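Local coordinates for protein acetyltransferase (Agrobacterium tumefaciens, PDB 2FSR) that is a GNAT-family acetyltransferase that probably transfers an acetyl group from acetyl-coenzyme A to an as yet undefined acceptor, at residues H75-G86 against I102-K113. Numbering follows the deposited sequence.
Sequences HDLANWHFFGHG and IGINHGPLFPEK
His85, two residues beyond the end of helix 66-83, is the side chain most covered by the facing segment, strand 97-105 and the loop after it. Methyl CG2 of Ile104 lies over one ring face, 3.8 Å from the centroid, while CB of Phe83 lies against the opposite face, toward the rim. Both ring nitrogens are used: His85 ND1 donates to Ile104 O (2.9 Å), which it meets from above the carbonyl plane, and His85 NE2 accepts in the ring plane from Lys113 NZ (2.8 Å). These bonds are consistent with a proton on ND1 and probably fix the ring's rotation. Lys113 NZ also bonds His106 ND1 and, through a water, Phe83 O. Nearby, Asn79 OD1 receives His106 N (2.8 Å), and CB of His106 sits squarely over the Phe83 ring, 9° off its normal.

Packing is looser toward the partly exposed His75. Its side chain swings away from its own backbone N (chi1 153°) and reaches Asn105, where His75 NE2 donates to Asn105 OD1 (2.8 Å); the Phe110 ring, planes at 22°, barely overlaps it. A water bridges Asn105 OD1 and Asp76 OD1, Asp76 OD2 being bonded to Gln101 NE2.

Gly86 O accepts from Ile104 N (3.1 Å), continuing the antiparallel pairing of strands 87-92 and 97-105, while helix 128-143 and strand 149-153 pack against Ile104.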
ATOM      1  N   HIS A  75       1.476  -2.536  11.641  1.00  6.43           N
ATOM      2  CA  HIS A  75       1.433  -1.131  11.176  1.00  6.39           C
ATOM      3  C   HIS A  75       0.426  -1.021  10.021  1.00  7.28           C
ATOM      4  O   HIS A  75      -0.401  -0.096   9.976  1.00  7.82           O
ATOM      5  CB  HIS A  75       2.848  -0.717  10.760  1.00  6.13           C
ATOM      6  CG  HIS A  75       2.896   0.365   9.728  1.00  6.17           C
ATOM      7  ND1 HIS A  75       3.175   1.677  10.051  1.00  7.14           N
ATOM      8  CD2 HIS A  75       2.740   0.321   8.382  1.00  8.79           C
ATOM      9  CE1 HIS A  75       3.182   2.400   8.941  1.00  7.51           C
ATOM     10  NE2 HIS A  75       2.946   1.597   7.913  1.00  8.91           N
ATOM     11  N   ASP A  76       0.484  -1.992   9.106  1.00  7.11           N
ATOM     12  CA  ASP A  76      -0.394  -1.984   7.936  1.00  6.74           C
ATOM     13  C   ASP A  76      -1.897  -1.950   8.309  1.00  6.39           C
ATOM     14  O   ASP A  76      -2.703  -1.249   7.705  1.00  7.17           O
ATOM     15  CB  ASP A  76      -0.107  -3.216   7.079  1.00  6.70           C
ATOM     16  CG  ASP A  76       1.234  -3.155   6.341  1.00  7.33           C
ATOM     17  OD1 ASP A  76       1.781  -2.041   6.132  1.00  9.47           O
ATOM     18  OD2 ASP A  76       1.720  -4.236   5.911  1.00  8.52           O
ATOM     19  N   LEU A  77      -2.262  -2.727   9.336  1.00  6.37           N
ATOM     20  CA  LEU A  77      -3.625  -2.772   9.820  1.00  6.94           C
ATOM     21  C   LEU A  77      -3.919  -1.554  10.695  1.00  7.54           C
ATOM     22  O   LEU A  77      -4.924  -0.874  10.487  1.00  8.24           O
ATOM     23  CB  LEU A  77      -3.858  -4.089  10.588  1.00  7.52           C
ATOM     24  CG  LEU A  77      -5.242  -4.330  11.203  1.00  8.56           C
ATOM     25  CD1 LEU A  77      -5.476  -3.551  12.488  1.00 10.61           C
ATOM     26  CD2 LEU A  77      -6.401  -4.065  10.206  1.00 10.36           C
ATOM     27  N   ALA A  78      -3.025  -1.265  11.643  1.00  6.48           N
ATOM     28  CA  ALA A  78      -3.254  -0.212  12.648  1.00  7.42           C
ATOM     29  C   ALA A  78      -3.361   1.202  12.086  1.00  7.22           C
ATOM     30  O   ALA A  78      -4.008   2.069  12.700  1.00  8.12           O
ATOM     31  CB  ALA A  78      -2.185  -0.248  13.730  1.00  6.76           C
ATOM     32  N   ASN A  79      -2.736   1.443  10.928  1.00  6.97           N
ATOM     33  CA  ASN A  79      -2.819   2.775  10.328  1.00  7.28           C
ATOM     34  C   ASN A  79      -4.273   3.226  10.128  1.00  7.75           C
ATOM     35  O   ASN A  79      -4.571   4.413  10.226  1.00  6.72           O
ATOM     36  CB  ASN A  79      -2.019   2.854   9.014  1.00  8.70           C
ATOM     37  CG  ASN A  79      -0.575   3.304   9.217  1.00  9.40           C
ATOM     38  OD1 ASN A  79      -0.095   4.193   8.502  1.00 10.86           O
ATOM     39  ND2 ASN A  79       0.125   2.712  10.181  1.00  8.53           N
ATOM     40  N   TRP A  80      -5.180   2.290   9.837  1.00  7.13           N
ATOM     41  CA  TRP A  80      -6.608   2.643   9.640  1.00  7.54           C
ATOM     42  C   TRP A  80      -7.184   3.330  10.880  1.00  8.64           C
ATOM     43  O   TRP A  80      -7.754   4.413  10.785  1.00  8.72           O
ATOM     44  CB  TRP A  80      -7.445   1.417   9.245  1.00  8.23           C
ATOM     45  CG  TRP A  80      -7.156   1.004   7.857  1.00  6.70           C
ATOM     46  CD1 TRP A  80      -6.345  -0.024   7.454  1.00  8.11           C
ATOM     47  CD2 TRP A  80      -7.639   1.630   6.652  1.00  8.46           C
ATOM     48  NE1 TRP A  80      -6.309  -0.080   6.056  1.00  8.46           N
ATOM     49  CE2 TRP A  80      -7.095   0.923   5.553  1.00  8.18           C
ATOM     50  CE3 TRP A  80      -8.490   2.719   6.402  1.00  8.83           C
ATOM     51  CZ2 TRP A  80      -7.357   1.288   4.212  1.00  9.16           C
ATOM     52  CZ3 TRP A  80      -8.767   3.064   5.082  1.00  9.00           C
ATOM     53  CH2 TRP A  80      -8.200   2.353   3.999  1.00  8.02           C
ATOM     54  N   HIS A  81      -6.968   2.714  12.035  1.00  8.76           N
ATOM     55  CA  HIS A  81      -7.430   3.264  13.306  1.00 10.06           C
ATOM     56  C   HIS A  81      -6.796   4.612  13.608  1.00 10.64           C
ATOM     57  O   HIS A  81      -7.467   5.530  14.095  1.00 12.21           O
ATOM     58  CB  HIS A  81      -7.081   2.270  14.414  1.00  9.91           C
ATOM     59  CG  HIS A  81      -7.570   2.657  15.773  1.00 10.59           C
ATOM     60  ND1 HIS A  81      -8.836   2.345  16.219  1.00 13.26           N
ATOM     61  CD2 HIS A  81      -6.947   3.282  16.801  1.00 12.55           C
ATOM     62  CE1 HIS A  81      -8.983   2.794  17.456  1.00 14.26           C
ATOM     63  NE2 HIS A  81      -7.850   3.362  17.834  1.00 12.50           N
ATOM     64  N   PHE A  82      -5.502   4.734  13.320  1.00 10.45           N
ATOM     65  CA  PHE A  82      -4.740   5.917  13.701  1.00 10.74           C
ATOM     66  C   PHE A  82      -4.913   7.094  12.753  1.00 11.16           C
ATOM     67  O   PHE A  82      -4.877   8.258  13.208  1.00 12.21           O
ATOM     68  CB  PHE A  82      -3.265   5.576  13.787  1.00 11.30           C
ATOM     69  CG  PHE A  82      -2.900   4.632  14.916  1.00 10.32           C
ATOM     70  CD1 PHE A  82      -3.507   4.711  16.183  1.00  8.54           C
ATOM     71  CD2 PHE A  82      -1.883   3.694  14.717  1.00 10.94           C
ATOM     72  CE1 PHE A  82      -3.111   3.834  17.210  1.00  9.03           C
ATOM     73  CE2 PHE A  82      -1.485   2.827  15.736  1.00 11.17           C
ATOM     74  CZ  PHE A  82      -2.105   2.886  16.968  1.00 10.64           C
ATOM     75  N   PHE A  83      -5.044   6.802  11.453  1.00 10.21           N
ATOM     76  CA  PHE A  83      -4.988   7.851  10.419  1.00 10.43           C
ATOM     77  C   PHE A  83      -6.140   7.871   9.445  1.00 10.25           C
ATOM     78  O   PHE A  83      -6.284   8.851   8.695  1.00 11.45           O
ATOM     79  CB  PHE A  83      -3.703   7.738   9.592  1.00 10.28           C
ATOM     80  CG  PHE A  83      -2.464   7.728  10.409  1.00 10.93           C
ATOM     81  CD1 PHE A  83      -2.085   8.855  11.138  1.00 11.83           C
ATOM     82  CD2 PHE A  83      -1.672   6.588  10.448  1.00 11.25           C
ATOM     83  CE1 PHE A  83      -0.933   8.823  11.921  1.00 12.80           C
ATOM     84  CE2 PHE A  83      -0.524   6.539  11.214  1.00 12.05           C
ATOM     85  CZ  PHE A  83      -0.154   7.664  11.960  1.00 12.02           C
ATOM     86  N   GLY A  84      -6.940   6.812   9.409  1.00  8.82           N
ATOM     87  CA  GLY A  84      -8.057   6.723   8.452  1.00  9.13           C
ATOM     88  C   GLY A  84      -7.646   6.244   7.063  1.00  8.79           C
ATOM     89  O   GLY A  84      -8.421   6.324   6.114  1.00  9.41           O
ATOM     90  N   HIS A  85      -6.426   5.728   6.987  1.00  8.22           N
ATOM     91  CA  HIS A  85      -5.888   5.057   5.798  1.00  8.15           C
ATOM     92  C   HIS A  85      -4.899   3.994   6.269  1.00  8.42           C
ATOM     93  O   HIS A  85      -4.483   3.994   7.444  1.00  7.73           O
ATOM     94  CB  HIS A  85      -5.191   6.058   4.857  1.00  8.67           C
ATOM     95  CG  HIS A  85      -4.012   6.755   5.481  1.00  8.82           C
ATOM     96  ND1 HIS A  85      -2.850   6.099   5.828  1.00  8.17           N
ATOM     97  CD2 HIS A  85      -3.842   8.046   5.868  1.00  8.47           C
ATOM     98  CE1 HIS A  85      -1.999   6.964   6.365  1.00  9.57           C
ATOM     99  NE2 HIS A  85      -2.581   8.152   6.405  1.00  8.44           N
ATOM    100  N   GLY A  86      -4.542   3.064   5.374  1.00  8.32           N
ATOM    101  CA  GLY A  86      -3.686   1.943   5.754  1.00  7.81           C
ATOM    102  C   GLY A  86      -3.584   0.959   4.610  1.00  7.63           C
ATOM    103  O   GLY A  86      -3.806   1.334   3.453  1.00  8.22           O
ATOM    104  N   ILE A 102      -1.605  -3.398  -1.069  1.00  7.52           N
ATOM    105  CA  ILE A 102      -1.492  -1.977  -1.392  1.00  7.82           C
ATOM    106  C   ILE A 102      -1.756  -1.184  -0.113  1.00  7.30           C
ATOM    107  O   ILE A 102      -2.565  -1.611   0.710  1.00  7.76           O
ATOM    108  CB  ILE A 102      -2.513  -1.573  -2.509  1.00  7.97           C
ATOM    109  CG1 ILE A 102      -2.290  -0.130  -2.983  1.00 10.16           C
ATOM    110  CG2 ILE A 102      -3.960  -1.772  -2.042  1.00  8.84           C
ATOM    111  CD1 ILE A 102      -1.059   0.098  -3.793  1.00 12.14           C
ATOM    112  N   GLY A 103      -1.064  -0.061   0.082  1.00  7.02           N
ATOM    113  CA  GLY A 103      -1.319   0.714   1.308  1.00  7.52           C
ATOM    114  C   GLY A 103      -0.874   2.152   1.287  1.00  8.22           C
ATOM    115  O   GLY A 103      -0.046   2.555   0.473  1.00  8.21           O
ATOM    116  N   ILE A 104      -1.462   2.930   2.191  1.00  7.36           N
ATOM    117  CA  ILE A 104      -0.940   4.246   2.486  1.00  7.96           C
ATOM    118  C   ILE A 104      -0.494   4.267   3.947  1.00  7.87           C
ATOM    119  O   ILE A 104      -1.247   3.880   4.845  1.00  7.75           O
ATOM    120  CB  ILE A 104      -1.963   5.350   2.200  1.00  8.33           C
ATOM    121  CG1 ILE A 104      -2.313   5.377   0.710  1.00 10.24           C
ATOM    122  CG2 ILE A 104      -1.439   6.721   2.639  1.00  8.08           C
ATOM    123  CD1 ILE A 104      -3.597   6.152   0.412  1.00 11.21           C
ATOM    124  N   ASN A 105       0.738   4.718   4.120  1.00  8.31           N
ATOM    125  CA  ASN A 105       1.480   4.638   5.383  1.00  8.16           C
ATOM    126  C   ASN A 105       1.700   6.006   5.981  1.00  7.86           C
ATOM    127  O   ASN A 105       2.032   6.958   5.260  1.00  7.88           O
ATOM    128  CB  ASN A 105       2.852   4.061   5.080  1.00  8.51           C
ATOM    129  CG  ASN A 105       2.765   2.679   4.470  1.00  9.64           C
ATOM    130  OD1 ASN A 105       2.424   1.717   5.161  1.00 10.07           O
ATOM    131  ND2 ASN A 105       3.012   2.575   3.172  1.00 12.99           N
ATOM    132  N   HIS A 106       1.596   6.121   7.302  1.00  7.37           N
ATOM    133  CA  HIS A 106       2.080   7.349   7.945  1.00  7.68           C
ATOM    134  C   HIS A 106       2.627   6.988   9.326  1.00  7.43           C
ATOM    135  O   HIS A 106       2.945   5.815   9.577  1.00  8.06           O
ATOM    136  CB  HIS A 106       0.975   8.412   8.008  1.00  8.41           C
ATOM    137  CG  HIS A 106       1.484   9.828   8.090  1.00  8.88           C
ATOM    138  ND1 HIS A 106       0.649  10.893   8.355  1.00 11.20           N
ATOM    139  CD2 HIS A 106       2.731  10.348   7.957  1.00  9.35           C
ATOM    140  CE1 HIS A 106       1.357  12.008   8.371  1.00  9.96           C
ATOM    141  NE2 HIS A 106       2.624  11.707   8.147  1.00 10.43           N
ATOM    142  N   GLY A 107       2.726   7.980  10.200  1.00  7.49           N
ATOM    143  CA  GLY A 107       3.320   7.759  11.509  1.00  7.39           C
ATOM    144  C   GLY A 107       4.803   8.103  11.518  1.00  7.62           C
ATOM    145  O   GLY A 107       5.340   8.614  10.531  1.00  8.28           O
ATOM    146  N   PRO A 108       5.496   7.825  12.647  1.00  7.50           N
ATOM    147  CA  PRO A 108       6.861   8.325  12.867  1.00  8.25           C
ATOM    148  C   PRO A 108       7.923   7.844  11.893  1.00  8.53           C
ATOM    149  O   PRO A 108       8.999   8.431  11.836  1.00 10.10           O
ATOM    150  CB  PRO A 108       7.180   7.853  14.299  1.00  8.99           C
ATOM    151  CG  PRO A 108       6.311   6.650  14.479  1.00 10.50           C
ATOM    152  CD  PRO A 108       5.014   7.031  13.798  1.00  8.33           C
ATOM    153  N   LEU A 109       7.637   6.796  11.122  1.00  7.78           N
ATOM    154  CA  LEU A 109       8.639   6.234  10.221  1.00  9.21           C
ATOM    155  C   LEU A 109       8.484   6.737   8.793  1.00  9.85           C
ATOM    156  O   LEU A 109       9.291   6.398   7.940  1.00 10.70           O
ATOM    157  CB  LEU A 109       8.587   4.701  10.251  1.00  8.97           C
ATOM    158  CG  LEU A 109       8.656   4.037  11.626  1.00  9.74           C
ATOM    159  CD1 LEU A 109       8.698   2.515  11.441  1.00 11.32           C
ATOM    160  CD2 LEU A 109       9.860   4.534  12.385  1.00 11.58           C
ATOM    161  N   PHE A 110       7.462   7.560   8.566  1.00  9.13           N
ATOM    162  CA  PHE A 110       7.174   8.086   7.210  1.00  9.38           C
ATOM    163  C   PHE A 110       7.060   9.605   7.225  1.00  9.27           C
ATOM    164  O   PHE A 110       6.094  10.146   7.770  1.00 10.50           O
ATOM    165  CB  PHE A 110       5.870   7.479   6.690  1.00  9.95           C
ATOM    166  CG  PHE A 110       5.972   6.022   6.402  1.00 10.22           C
ATOM    167  CD1 PHE A 110       6.268   5.565   5.116  1.00 11.12           C
ATOM    168  CD2 PHE A 110       5.800   5.085   7.427  1.00 10.89           C
ATOM    169  CE1 PHE A 110       6.397   4.194   4.859  1.00 10.98           C
ATOM    170  CE2 PHE A 110       5.933   3.708   7.170  1.00  9.26           C
ATOM    171  CZ  PHE A 110       6.214   3.269   5.892  1.00 11.45           C
ATOM    172  N   PRO A 111       8.051  10.307   6.640  1.00  9.22           N
ATOM    173  CA  PRO A 111       7.983  11.789   6.682  1.00  9.33           C
ATOM    174  C   PRO A 111       6.745  12.411   6.033  1.00  9.64           C
ATOM    175  O   PRO A 111       6.325  13.494   6.440  1.00 10.01           O
ATOM    176  CB  PRO A 111       9.260  12.219   5.944  1.00 10.29           C
ATOM    177  CG  PRO A 111      10.188  11.046   6.088  1.00 10.61           C
ATOM    178  CD  PRO A 111       9.320   9.825   6.064  1.00  9.66           C
ATOM    179  N   GLU A 112       6.181  11.741   5.021  1.00  8.74           N
ATOM    180  CA  GLU A 112       4.924  12.124   4.408  1.00  8.53           C
ATOM    181  C   GLU A 112       4.079  10.870   4.189  1.00  8.45           C
ATOM    182  O   GLU A 112       4.632   9.753   4.182  1.00  8.44           O
ATOM    183  CB  GLU A 112       5.203  12.810   3.064  1.00  8.55           C
ATOM    184  CG  GLU A 112       5.911  14.173   3.230  1.00  9.58           C
ATOM    185  CD  GLU A 112       6.038  14.935   1.914  1.00  9.30           C
ATOM    186  OE1 GLU A 112       7.052  14.726   1.216  1.00  9.76           O
ATOM    187  OE2 GLU A 112       5.104  15.698   1.585  1.00 12.55           O
ATOM    188  N   LYS A 113       2.769  11.061   4.011  1.00  7.43           N
ATOM    189  CA  LYS A 113       1.849   9.931   3.712  1.00  7.63           C
ATOM    190  C   LYS A 113       2.291   9.260   2.425  1.00  7.84           C
ATOM    191  O   LYS A 113       2.495   9.922   1.414  1.00  8.02           O
ATOM    192  CB  LYS A 113       0.389  10.376   3.663  1.00  8.19           C
ATOM    193  CG  LYS A 113      -0.143  10.857   5.014  1.00  7.36           C
ATOM    194  CD  LYS A 113      -1.623  11.189   4.938  1.00  8.50           C
ATOM    195  CE  LYS A 113      -2.149  11.741   6.255  1.00  8.01           C
ATOM    196  NZ  LYS A 113      -2.124  10.752   7.380  1.00  7.87           N
TER
HETATM  197  O   HOH W   1       0.729  -0.233   4.390  1.00 18.11           O
HETATM  198  O   HOH W   2      -4.540  11.103   8.739  1.00 20.18           O